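Long-range contacts in diol-dehydratase (Roseburia inulinivorans, PDB 5I2A), which dehydrates 1,2-propanediol, probably by the glycyl-radical chemistry of the B12-independent diol dehydratases: residues 26-30 with 79-83; 217-222 with 251-256; 394-399 with 770-774; 585-591 with 643-647. All coordinates share one frame; numbering follows the deposited sequence.

Contact 1: 26-30 with 79-83; sequences MPEIE and TIAPR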
loop_
_atom_site.group_PDB
_atom_site.type_symbol
_atom_site.label_atom_id
_atom_site.label_comp_id
_atom_site.label_asym_id
_atom_site.label_seq_id
_atom_site.Cartn_x
_atom_site.Cartn_y
_atom_site.Cartn_z
ATOM N N MET A 26 24.210 16.536 30.522
ATOM C CA MET A 26 23.417 16.852 29.334
ATOM C C MET A 26 22.701 15.642 28.767
ATOM O O MET A 26 23.253 14.547 28.774
ATOM C CB MET A 26 24.304 17.398 28.215
ATOM C CG MET A 26 24.551 18.851 28.225
ATOM S SD MET A 26 25.061 19.287 26.565
ATOM C CE MET A 26 23.490 19.294 25.752
ATOM N N PRO A 27 21.485 15.848 28.248
ATOM C CA PRO A 27 20.890 14.814 27.397
ATOM C C PRO A 27 21.815 14.472 26.234
ATOM O O PRO A 27 22.471 15.361 25.683
ATOM C CB PRO A 27 19.598 15.470 26.900
ATOM C CG PRO A 27 19.250 16.453 27.964
ATOM C CD PRO A 27 20.589 17.008 28.406
ATOM N N GLU A 28 21.888 13.195 25.892
ATOM C CA GLU A 28 22.773 12.737 24.829
ATOM C C GLU A 28 22.037 11.914 23.773
ATOM O O GLU A 28 21.220 11.075 24.105
ATOM C CB GLU A 28 23.926 11.903 25.409
ATOM C CG GLU A 28 24.803 11.239 24.345
ATOM C CD GLU A 28 26.007 10.493 24.936
ATOM O OE1 GLU A 28 26.038 10.308 26.164
ATOM O OE2 GLU A 28 26.917 10.106 24.169
ATOM N N ILE A 29 22.362 12.155 22.508
ATOM C CA ILE A 29 21.869 11.353 21.386
ATOM C C ILE A 29 22.675 10.049 21.230
ATOM O O ILE A 29 23.911 10.078 21.182
ATOM C CB ILE A 29 21.938 12.165 20.070
ATOM C CG1 ILE A 29 21.019 13.374 20.148
ATOM C CG2 ILE A 29 21.612 11.289 18.853
ATOM C CD1 ILE A 29 21.329 14.455 19.123
ATOM N N GLU A 30 21.979 8.917 21.150
ATOM C CA GLU A 30 22.626 7.615 20.985
ATOM C C GLU A 30 22.245 6.933 19.658
ATOM O O GLU A 30 21.149 7.132 19.130
ATOM C CB GLU A 30 22.300 6.713 22.179
ATOM C CG GLU A 30 22.844 7.322 23.476
ATOM C CD GLU A 30 22.629 6.502 24.738
ATOM O OE1 GLU A 30 22.057 5.386 24.705
ATOM O OE2 GLU A 30 23.051 7.013 25.795
ATOM N N THR A 79 17.895 4.836 26.770
ATOM C CA THR A 79 19.277 5.212 26.492
ATOM C C THR A 79 20.182 4.969 27.708
ATOM O O THR A 79 19.726 4.946 28.839
ATOM C CB THR A 79 19.395 6.685 26.098
ATOM O OG1 THR A 79 18.741 7.475 27.090
ATOM C CG2 THR A 79 18.736 6.939 24.739
ATOM N N ILE A 80 21.475 4.804 27.470
ATOM C CA ILE A 80 22.402 4.671 28.576
ATOM C C ILE A 80 22.471 6.009 29.311
ATOM O O ILE A 80 22.343 6.053 30.528
ATOM C CB ILE A 80 23.776 4.229 28.106
ATOM C CG1 ILE A 80 23.665 2.845 27.461
ATOM C CG2 ILE A 80 24.770 4.196 29.286
ATOM C CD1 ILE A 80 22.952 1.818 28.367
ATOM N N ALA A 81 22.622 7.100 28.568
ATOM C CA ALA A 81 22.605 8.429 29.177
ATOM C C ALA A 81 21.199 8.794 29.637
ATOM O O ALA A 81 20.270 8.748 28.852
ATOM C CB ALA A 81 23.122 9.466 28.212
ATOM N N PRO A 82 21.042 9.165 30.918
ATOM C CA PRO A 82 19.734 9.623 31.396
ATOM C C PRO A 82 19.231 10.828 30.599
ATOM O O PRO A 82 20.029 11.679 30.218
ATOM C CB PRO A 82 19.997 9.997 32.856
ATOM C CG PRO A 82 21.253 9.193 33.237
ATOM C CD PRO A 82 22.071 9.198 31.975
ATOM N N ARG A 83 17.926 10.862 30.334
ATOM C CA ARG A 83 17.300 11.933 29.546
ATOM C C ARG A 83 17.862 12.027 28.129
ATOM O O ARG A 83 17.728 13.051 27.471
ATOM C CB ARG A 83 17.433 13.284 30.253
ATOM C CG ARG A 83 16.711 13.314 31.605
ATOM C CD ARG A 83 16.820 14.661 32.287
ATOM N NE ARG A 83 16.071 15.704 31.603
ATOM C CZ ARG A 83 16.612 16.803 31.085
ATOM N NH1 ARG A 83 17.926 17.014 31.174
ATOM N NH2 ARG A 83 15.828 17.704 30.491
HETATM O O HOH W 1 22.565 12.461 30.567
#
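P27 meets R83 where the two loops run closest, P27 CB only 3.1 Å from R83 O. Just ahead of it in the chain the backbones communicate through solvent, a water lying 2.8 Å from M26 O and close to P82 O as well. The side chains of P27 and R83 lie side by side and point the same way, P27 CG 3.5 Å from R83 NH1; this part of the fit holds for the modelled one of two R83 conformers. The R83 backbone is also held by D325 (at N) and N327 (at O), and its guanidinium makes a cation-pi contact with Y341. E28 comes next and makes a purely van der Waals touch. With CG anti to N (chi1 173°) its extended chain passes the methyl of A81, E28 OE1 coming to 3.7 Å from A81 CB. E30 carries the polar part of the contact. Its straight side chain brings the carboxylate up to two consecutive backbone N-H groups. I80 N bonds to the syn lone pair of E30 OE1 at 2.9 Å, while A81 N meets E30 OE2 on its syn side at 2.8 Å, almost straight at 174°. The same group presses on T79, whose CB is 3.3 Å from E30 OE1. T79 OG1 donates to A81 O, a bond within the segment. Two anchored oxygens fix the rotation of the carboxylate, and within this contact its partners are backbone N-H groups; such a grip would be expected to stabilise the ionised glutamate. R69 binds the carbonyls of the same two peptides and may polarise their N-H groups toward it.

Contact 2: 217-222 with 251-256; sequences VITYAN and CKNVPE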
loop_
_atom_site.group_PDB
_atom_site.type_symbol
_atom_site.label_atom_id
_atom_site.label_comp_id
_atom_site.label_asym_id
_atom_site.label_seq_id
_atom_site.Cartn_x
_atom_site.Cartn_y
_atom_site.Cartn_z
ATOM N N VAL A 217 8.535 -7.639 23.411
ATOM C CA VAL A 217 8.435 -6.882 24.649
ATOM C C VAL A 217 8.646 -7.818 25.851
ATOM O O VAL A 217 9.258 -7.439 26.838
ATOM C CB VAL A 217 7.080 -6.171 24.762
ATOM C CG1 VAL A 217 6.961 -5.437 26.098
ATOM C CG2 VAL A 217 6.881 -5.204 23.580
ATOM N N ILE A 218 8.135 -9.040 25.756
ATOM C CA ILE A 218 8.314 -10.020 26.810
ATOM C C ILE A 218 9.794 -10.311 26.960
ATOM O O ILE A 218 10.337 -10.298 28.068
ATOM C CB ILE A 218 7.549 -11.313 26.525
ATOM C CG1 ILE A 218 6.048 -11.036 26.581
ATOM C CG2 ILE A 218 7.967 -12.410 27.515
ATOM C CD1 ILE A 218 5.165 -12.162 26.077
ATOM N N THR A 219 10.441 -10.533 25.823
ATOM C CA THR A 219 11.882 -10.694 25.772
ATOM C C THR A 219 12.594 -9.530 26.446
ATOM O O THR A 219 13.551 -9.725 27.202
ATOM C CB THR A 219 12.375 -10.805 24.325
ATOM O OG1 THR A 219 11.906 -12.031 23.759
ATOM C CG2 THR A 219 13.901 -10.764 24.273
ATOM N N TYR A 220 12.126 -8.319 26.161
ATOM C CA TYR A 220 12.764 -7.119 26.686
ATOM C C TYR A 220 12.730 -7.120 28.218
ATOM O O TYR A 220 13.743 -6.901 28.867
ATOM C CB TYR A 220 12.080 -5.858 26.140
ATOM C CG TYR A 220 12.821 -4.577 26.445
ATOM C CD1 TYR A 220 14.083 -4.353 25.931
ATOM C CD2 TYR A 220 12.245 -3.588 27.231
ATOM C CE1 TYR A 220 14.765 -3.179 26.194
ATOM C CE2 TYR A 220 12.913 -2.412 27.494
ATOM C CZ TYR A 220 14.174 -2.216 26.981
ATOM O OH TYR A 220 14.848 -1.057 27.257
ATOM N N ALA A 221 11.560 -7.393 28.774
ATOM C CA ALA A 221 11.377 -7.438 30.217
ATOM C C ALA A 221 12.305 -8.469 30.867
ATOM O O ALA A 221 12.898 -8.225 31.915
ATOM C CB ALA A 221 9.938 -7.753 30.541
ATOM N N ASN A 222 12.429 -9.617 30.224
ATOM C CA ASN A 222 13.246 -10.689 30.744
ATOM C C ASN A 222 14.734 -10.361 30.674
ATOM O O ASN A 222 15.519 -10.878 31.469
ATOM C CB ASN A 222 12.933 -11.992 30.008
ATOM C CG ASN A 222 11.757 -12.716 30.622
ATOM O OD1 ASN A 222 11.926 -13.515 31.538
ATOM N ND2 ASN A 222 10.552 -12.399 30.161
ATOM N N CYS A 251 9.977 -8.642 36.754
ATOM C CA CYS A 251 10.179 -8.577 35.309
ATOM C C CYS A 251 10.031 -9.930 34.611
ATOM O O CYS A 251 9.851 -9.979 33.393
ATOM C CB CYS A 251 11.541 -7.981 34.987
ATOM S SG CYS A 251 11.685 -6.230 35.442
ATOM N N LYS A 252 10.108 -11.020 35.372
ATOM C CA LYS A 252 9.809 -12.338 34.820
ATOM C C LYS A 252 8.312 -12.569 34.678
ATOM O O LYS A 252 7.899 -13.454 33.946
ATOM C CB LYS A 252 10.390 -13.457 35.688
ATOM C CG LYS A 252 11.882 -13.669 35.580
ATOM C CD LYS A 252 12.280 -14.820 36.507
ATOM C CE LYS A 252 13.758 -14.808 36.831
ATOM N NZ LYS A 252 14.594 -15.271 35.689
ATOM N N ASN A 253 7.501 -11.791 35.393
ATOM C CA ASN A 253 6.052 -11.968 35.326
ATOM C C ASN A 253 5.357 -10.956 34.420
ATOM O O ASN A 253 4.410 -11.308 33.719
ATOM C CB ASN A 253 5.424 -11.901 36.724
ATOM C CG ASN A 253 4.080 -12.623 36.797
ATOM O OD1 ASN A 253 4.007 -13.826 36.536
ATOM N ND2 ASN A 253 3.020 -11.902 37.175
ATOM N N VAL A 254 5.806 -9.704 34.437
ATOM C CA VAL A 254 5.116 -8.668 33.664
ATOM C C VAL A 254 6.046 -8.039 32.618
ATOM O O VAL A 254 7.243 -7.919 32.827
ATOM C CB VAL A 254 4.498 -7.565 34.582
ATOM C CG1 VAL A 254 3.396 -8.149 35.465
ATOM C CG2 VAL A 254 5.555 -6.871 35.414
ATOM N N PRO A 255 5.486 -7.633 31.474
ATOM C CA PRO A 255 4.058 -7.608 31.178
ATOM C C PRO A 255 3.526 -8.870 30.483
ATOM O O PRO A 255 2.415 -8.820 29.968
ATOM C CB PRO A 255 3.941 -6.395 30.259
ATOM C CG PRO A 255 5.193 -6.431 29.495
ATOM C CD PRO A 255 6.262 -6.989 30.401
ATOM N N GLU A 256 4.271 -9.970 30.493
ATOM C CA GLU A 256 3.774 -11.204 29.886
ATOM C C GLU A 256 2.452 -11.647 30.514
ATOM O O GLU A 256 1.495 -11.975 29.806
ATOM C CB GLU A 256 4.800 -12.344 29.987
ATOM C CG GLU A 256 4.219 -13.693 29.497
ATOM C CD GLU A 256 5.266 -14.762 29.262
ATOM O OE1 GLU A 256 6.379 -14.670 29.828
ATOM O OE2 GLU A 256 4.976 -15.695 28.492
HETATM O O HOH W 2 7.809 -13.025 31.284
HETATM O O HOH W 3 14.380 -14.146 32.517
#
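A221 fits its methyl against the chain turn that ends the partner helix: A221 CB is 3.5 Å from V254 O and 3.8 Å from P255 CD, while the carbonyl A221 O receives C251 CB at 3.4 Å. One turn earlier V217 CG1 meets P255 CG, the two side chains crossing at about a right angle. I218 completes this first shell by running obliquely over E256, which, with CG anti to the backbone N (chi1 173°) and the chain extended beyond it, offers its methylenes to I218 CD1 and brings OE1 to 3.6 Å from I218 CG2. Further out, N222 is held by its own helix: N222 ND2 donates to I218 O at 3.0 Å, nearly straight, though from above the carbonyl plane, and that oxygen also takes N222 N. So placed, the amide shares a water with K252 O and E256 OE1; N222 OD1 accepts from a second water. Beyond these, F271 of helix 262-279 lies against A221 and C251, and L179 against V217 and P255. A cis peptide bond precedes P255, in the loop that follows helix 238-253 and brings E256 beside I218. Consecutive helices 200-233 and 238-253, joined by a short connection and paired in opposite directions, make an antiparallel helical hairpin.

Contact 3: 394-399 with 770-774; sequences LMRAAE and LESFI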
loop_
_atom_site.group_PDB
_atom_site.type_symbol
_atom_site.label_atom_id
_atom_site.label_comp_id
_atom_site.label_asym_id
_atom_site.label_seq_id
_atom_site.Cartn_x
_atom_site.Cartn_y
_atom_site.Cartn_z
ATOM N N LEU A 394 -10.258 18.587 44.613
ATOM C CA LEU A 394 -10.098 19.902 43.988
ATOM C C LEU A 394 -9.186 20.794 44.815
ATOM O O LEU A 394 -8.339 21.497 44.265
ATOM C CB LEU A 394 -11.446 20.598 43.787
ATOM C CG LEU A 394 -12.424 19.968 42.781
ATOM C CD1 LEU A 394 -13.671 20.821 42.645
ATOM C CD2 LEU A 394 -11.772 19.735 41.411
ATOM N N MET A 395 -9.360 20.772 46.138
ATOM C CA MET A 395 -8.514 21.583 47.007
ATOM C C MET A 395 -7.061 21.085 46.992
ATOM O O MET A 395 -6.130 21.881 46.988
ATOM C CB MET A 395 -9.072 21.601 48.432
ATOM C CG MET A 395 -10.371 22.400 48.542
ATOM S SD MET A 395 -10.108 24.196 48.383
ATOM C CE MET A 395 -9.375 24.553 49.972
ATOM N N ARG A 396 -6.874 19.773 46.964
ATOM C CA ARG A 396 -5.534 19.215 46.871
ATOM C C ARG A 396 -4.861 19.592 45.541
ATOM O O ARG A 396 -3.659 19.847 45.489
ATOM C CB ARG A 396 -5.586 17.698 47.018
ATOM C CG ARG A 396 -4.244 17.045 47.022
ATOM C CD ARG A 396 -3.570 17.180 48.382
ATOM N NE ARG A 396 -2.285 16.494 48.398
ATOM C CZ ARG A 396 -1.125 17.075 48.109
ATOM N NH1 ARG A 396 -1.091 18.365 47.784
ATOM N NH2 ARG A 396 0.003 16.371 48.152
ATOM N N ALA A 397 -5.643 19.618 44.467
ATOM C CA ALA A 397 -5.133 20.053 43.167
ATOM C C ALA A 397 -4.698 21.519 43.246
ATOM O O ALA A 397 -3.628 21.888 42.771
ATOM C CB ALA A 397 -6.191 19.859 42.077
ATOM N N ALA A 398 -5.542 22.338 43.867
ATOM C CA ALA A 398 -5.274 23.763 44.007
ATOM C C ALA A 398 -3.992 23.990 44.814
ATOM O O ALA A 398 -3.202 24.868 44.496
ATOM C CB ALA A 398 -6.466 24.472 44.659
ATOM N N GLU A 399 -3.783 23.161 45.830
ATOM C CA GLU A 399 -2.551 23.198 46.609
ATOM C C GLU A 399 -1.326 22.951 45.738
ATOM O O GLU A 399 -0.297 23.599 45.908
ATOM C CB GLU A 399 -2.588 22.161 47.738
ATOM C CG GLU A 399 -3.526 22.520 48.882
ATOM C CD GLU A 399 -3.846 21.333 49.794
ATOM O OE1 GLU A 399 -4.730 21.475 50.666
ATOM O OE2 GLU A 399 -3.227 20.260 49.631
ATOM N N LEU A 770 -7.434 29.396 48.019
ATOM C CA LEU A 770 -7.663 28.167 47.277
ATOM C C LEU A 770 -9.125 28.069 46.856
ATOM O O LEU A 770 -9.436 27.631 45.745
ATOM C CB LEU A 770 -7.255 26.948 48.114
ATOM C CG LEU A 770 -5.776 26.800 48.481
ATOM C CD1 LEU A 770 -5.541 25.532 49.294
ATOM C CD2 LEU A 770 -4.841 26.831 47.261
ATOM N N GLU A 771 -10.020 28.518 47.731
ATOM C CA GLU A 771 -11.440 28.430 47.452
ATOM C C GLU A 771 -11.857 29.417 46.370
ATOM O O GLU A 771 -12.665 29.080 45.519
ATOM C CB GLU A 771 -12.264 28.644 48.732
ATOM C CG GLU A 771 -12.452 27.344 49.509
ATOM C CD GLU A 771 -12.997 27.544 50.912
ATOM O OE1 GLU A 771 -13.546 28.632 51.198
ATOM O OE2 GLU A 771 -12.882 26.600 51.728
ATOM N N SER A 772 -11.313 30.627 46.372
ATOM C CA SER A 772 -11.682 31.550 45.305
ATOM C C SER A 772 -11.015 31.151 43.977
ATOM O O SER A 772 -11.564 31.418 42.914
ATOM C CB SER A 772 -11.341 32.998 45.673
ATOM O OG SER A 772 -10.074 33.075 46.261
ATOM N N PHE A 773 -9.859 30.494 44.050
ATOM C CA PHE A 773 -9.227 29.881 42.878
ATOM C C PHE A 773 -10.185 28.878 42.218
ATOM O O PHE A 773 -10.483 28.989 41.026
ATOM C CB PHE A 773 -7.918 29.201 43.284
ATOM C CG PHE A 773 -7.272 28.364 42.202
ATOM C CD1 PHE A 773 -6.546 28.954 41.185
ATOM C CD2 PHE A 773 -7.350 26.979 42.241
ATOM C CE1 PHE A 773 -5.920 28.178 40.211
ATOM C CE2 PHE A 773 -6.728 26.195 41.278
ATOM C CZ PHE A 773 -6.008 26.800 40.257
ATOM N N ILE A 774 -10.693 27.933 43.004
ATOM C CA ILE A 774 -11.651 26.943 42.497
ATOM C C ILE A 774 -12.904 27.617 41.901
ATOM O O ILE A 774 -13.400 27.204 40.851
ATOM C CB ILE A 774 -12.075 25.947 43.602
ATOM C CG1 ILE A 774 -10.881 25.123 44.095
ATOM C CG2 ILE A 774 -13.216 25.042 43.134
ATOM C CD1 ILE A 774 -10.265 24.252 43.045
#
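L770 and A398 mark the heart of a steep helix crossing, at 105° between the short segments and with axes 9.7 Å apart, between two beta-alpha-beta connections of one sheet. Helix 391-402 links the parallel strands 380-385 and 409-412, helix 766-781 the parallel strands 756-759 and 787-792, consistent with the alpha/beta barrel of glycyl radical enzymes. The tight part faces that sheet. A398 is small enough to let three side chains converge on its methyl: F773 CD2 approaches A398 CB to 3.6 Å, L770 CD2 and I774 CD1 stand a little farther off. F773 in turn sets its ring edge-to-face with F790 on strand 787-792. I774 CD1 also reaches L394, one turn before A398 on helix 391-402, lying 3.6 Å from L394 O and against L394 CB, while L394 itself rests on I383 and V385. L770 divides its branches: CD2 sits beside the backbone of A398, and L770 CD1 meets E399 CG at 3.6 Å. E399, partly exposed, is joined within its own helix by a weak hydrogen bond and salt bridge to buried R396, which also pairs with E372. Toward solvent the fit slackens. There exposed E771 has a long, weak ion pair with K391, and M395 curls by bends at chi2 (-71°) and chi3 (-74°), which puts M395 CE 3.7 Å from L770 CB and leaves M395 SD 4.1 Å from E771 CG.

Contact 4: 585-591 with 643-647; sequences KALEMNY and YEEIH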
loop_
_atom_site.group_PDB
_atom_site.type_symbol
_atom_site.label_atom_id
_atom_site.label_comp_id
_atom_site.label_asym_id
_atom_site.label_seq_id
_atom_site.Cartn_x
_atom_site.Cartn_y
_atom_site.Cartn_z
ATOM N N LYS A 585 0.160 50.679 5.414
ATOM C CA LYS A 585 1.518 51.157 5.330
ATOM C C LYS A 585 2.147 51.206 6.737
ATOM O O LYS A 585 3.312 50.855 6.914
ATOM C CB LYS A 585 1.516 52.516 4.618
ATOM C CG LYS A 585 2.852 53.185 4.424
ATOM C CD LYS A 585 3.871 52.401 3.619
ATOM C CE LYS A 585 5.007 53.329 3.194
ATOM N NZ LYS A 585 5.644 53.967 4.393
ATOM N N ALA A 586 1.366 51.582 7.745
ATOM C CA ALA A 586 1.866 51.557 9.124
ATOM C C ALA A 586 2.310 50.145 9.530
ATOM O O ALA A 586 3.349 49.969 10.167
ATOM C CB ALA A 586 0.802 52.083 10.098
ATOM N N LEU A 587 1.526 49.142 9.146
ATOM C CA LEU A 587 1.878 47.755 9.440
ATOM C C LEU A 587 3.189 47.366 8.758
ATOM O O LEU A 587 4.070 46.769 9.384
ATOM C CB LEU A 587 0.745 46.806 9.015
ATOM C CG LEU A 587 -0.570 46.974 9.795
ATOM C CD1 LEU A 587 -1.673 46.123 9.181
ATOM C CD2 LEU A 587 -0.408 46.621 11.273
ATOM N N GLU A 588 3.327 47.720 7.484
ATOM C CA GLU A 588 4.545 47.422 6.748
ATOM C C GLU A 588 5.769 48.015 7.436
ATOM O O GLU A 588 6.825 47.394 7.461
ATOM C CB GLU A 588 4.449 47.948 5.314
ATOM C CG GLU A 588 3.449 47.204 4.443
ATOM C CD GLU A 588 3.224 47.881 3.096
ATOM O OE1 GLU A 588 3.652 49.042 2.935
ATOM O OE2 GLU A 588 2.625 47.249 2.202
ATOM N N MET A 589 5.604 49.204 8.010
ATOM C CA MET A 589 6.696 49.928 8.660
ATOM C C MET A 589 6.771 49.709 10.183
ATOM O O MET A 589 7.431 50.479 10.899
ATOM C CB MET A 589 6.566 51.429 8.364
ATOM C CG MET A 589 6.685 51.790 6.896
ATOM S SD MET A 589 8.300 51.324 6.265
ATOM C CE MET A 589 9.380 52.045 7.477
ATOM N N ASN A 590 6.106 48.664 10.673
ATOM C CA ASN A 590 6.134 48.327 12.100
ATOM C C ASN A 590 5.778 49.523 12.987
ATOM O O ASN A 590 6.401 49.749 14.018
ATOM C CB ASN A 590 7.507 47.780 12.493
ATOM C CG ASN A 590 7.483 47.028 13.813
ATOM O OD1 ASN A 590 6.451 46.493 14.213
ATOM N ND2 ASN A 590 8.628 46.985 14.498
ATOM N N TYR A 591 4.777 50.284 12.553
ATOM C CA TYR A 591 4.282 51.433 13.295
ATOM C C TYR A 591 5.378 52.492 13.543
ATOM O O TYR A 591 5.296 53.271 14.484
ATOM C CB TYR A 591 3.689 50.975 14.627
ATOM C CG TYR A 591 2.406 50.166 14.525
ATOM C CD1 TYR A 591 1.208 50.769 14.170
ATOM C CD2 TYR A 591 2.386 48.814 14.824
ATOM C CE1 TYR A 591 0.032 50.046 14.092
ATOM C CE2 TYR A 591 1.203 48.075 14.760
ATOM C CZ TYR A 591 0.032 48.697 14.392
ATOM O OH TYR A 591 -1.149 47.987 14.321
ATOM N N TYR A 643 2.545 57.360 12.345
ATOM C CA TYR A 643 2.491 55.937 12.654
ATOM C C TYR A 643 2.385 55.738 14.156
ATOM O O TYR A 643 1.660 54.863 14.623
ATOM C CB TYR A 643 3.712 55.199 12.097
ATOM C CG TYR A 643 3.699 55.141 10.592
ATOM C CD1 TYR A 643 2.542 55.436 9.892
ATOM C CD2 TYR A 643 4.834 54.803 9.872
ATOM C CE1 TYR A 643 2.507 55.399 8.532
ATOM C CE2 TYR A 643 4.807 54.763 8.487
ATOM C CZ TYR A 643 3.635 55.063 7.836
ATOM O OH TYR A 643 3.576 55.051 6.478
ATOM N N GLU A 644 3.085 56.577 14.903
ATOM C CA GLU A 644 3.035 56.531 16.353
ATOM C C GLU A 644 1.628 56.814 16.891
ATOM O O GLU A 644 1.136 56.085 17.743
ATOM C CB GLU A 644 4.037 57.524 16.942
ATOM C CG GLU A 644 4.169 57.465 18.452
ATOM C CD GLU A 644 5.311 58.332 18.968
ATOM O OE1 GLU A 644 6.298 57.771 19.492
ATOM O OE2 GLU A 644 5.222 59.573 18.851
ATOM N N GLU A 645 0.971 57.860 16.405
ATOM C CA GLU A 645 -0.352 58.164 16.940
ATOM C C GLU A 645 -1.373 57.127 16.484
ATOM O O GLU A 645 -2.344 56.864 17.187
ATOM C CB GLU A 645 -0.808 59.573 16.558
ATOM C CG GLU A 645 -0.977 59.834 15.095
ATOM C CD GLU A 645 -1.361 61.282 14.815
ATOM O OE1 GLU A 645 -2.564 61.552 14.596
ATOM O OE2 GLU A 645 -0.454 62.150 14.821
ATOM N N ILE A 646 -1.148 56.538 15.314
ATOM C CA ILE A 646 -1.969 55.419 14.870
ATOM C C ILE A 646 -1.827 54.250 15.853
ATOM O O ILE A 646 -2.818 53.688 16.300
ATOM C CB ILE A 646 -1.594 54.977 13.448
ATOM C CG1 ILE A 646 -2.137 55.987 12.429
ATOM C CG2 ILE A 646 -2.148 53.582 13.160
ATOM C CD1 ILE A 646 -1.783 55.661 10.995
ATOM N N HIS A 647 -0.589 53.916 16.203
ATOM C CA HIS A 647 -0.334 52.876 17.180
ATOM C C HIS A 647 -1.003 53.206 18.506
ATOM O O HIS A 647 -1.618 52.345 19.128
ATOM C CB HIS A 647 1.164 52.689 17.395
ATOM C CG HIS A 647 1.517 51.391 18.052
ATOM N ND1 HIS A 647 2.541 51.270 18.964
ATOM C CD2 HIS A 647 0.993 50.150 17.913
ATOM C CE1 HIS A 647 2.627 50.016 19.369
ATOM N NE2 HIS A 647 1.698 49.313 18.747
#
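Y643 lays one ring face over A586, a CH-pi contact in which A586 CA stands 4.0 Å from the Y643 ring centroid and 12° off its normal. A586 CB flanks Y643 CD1, and on the other flank M589 CB comes to 3.8 Å from Y643 CE2. A second aromatic pair adjoins this one: Y591 and H647 stack face to face, centroids 4.3 Å apart and planes inclined by 29°, with H647 CD2 over the middle of the tyrosine ring. I646 CG2 touches the edge of the same ring, 4.3 Å from Y591 CE1. Because H647 has CG anti to N (chi1 -163°), its imidazole reaches across to the tyrosine. Outward, Y591 OH bonds to T709 O and H647 NE2 to G712 O, which satisfies both polar ends and tethers the stack to one loop. The bond at NE2 would help to set the turn of the imidazole, the stack itself to hold the phenol ring. At the far rim K585 NZ lies 3.1 Å from Y643 OH, a doubtful bond because the hydroxyl crowds a neighbour in the model. In the backbone, Y591 N bonds to A586 O at 2.8 Å and N590 N to L587 O, with N590 at positive phi: a Schellman motif ending helix 580-588, set against the side of helix 637-651.

How the contacts relate
From the N terminus, contact 1 closes a loop holding helices 32-43 and 49-63, and joins the loop before that pair to the one after it. Contact 2 follows in series, a short closure between helix 200-233 and the end of helix 238-253; its centre is about 24 Å from that of contact 1, yet the two do not touch. Contact 3 spans some 370 residues and ties the pyruvate formate lyase-like part of the chain to the glycine radical domain. Contact 4 opens and closes within that span, its centre about 44 Å from that of contact 3, fastening helices 580-588 and 637-651. No two contacts cross, and contacts 2 and 4 lie on opposite sides of the chain's centre.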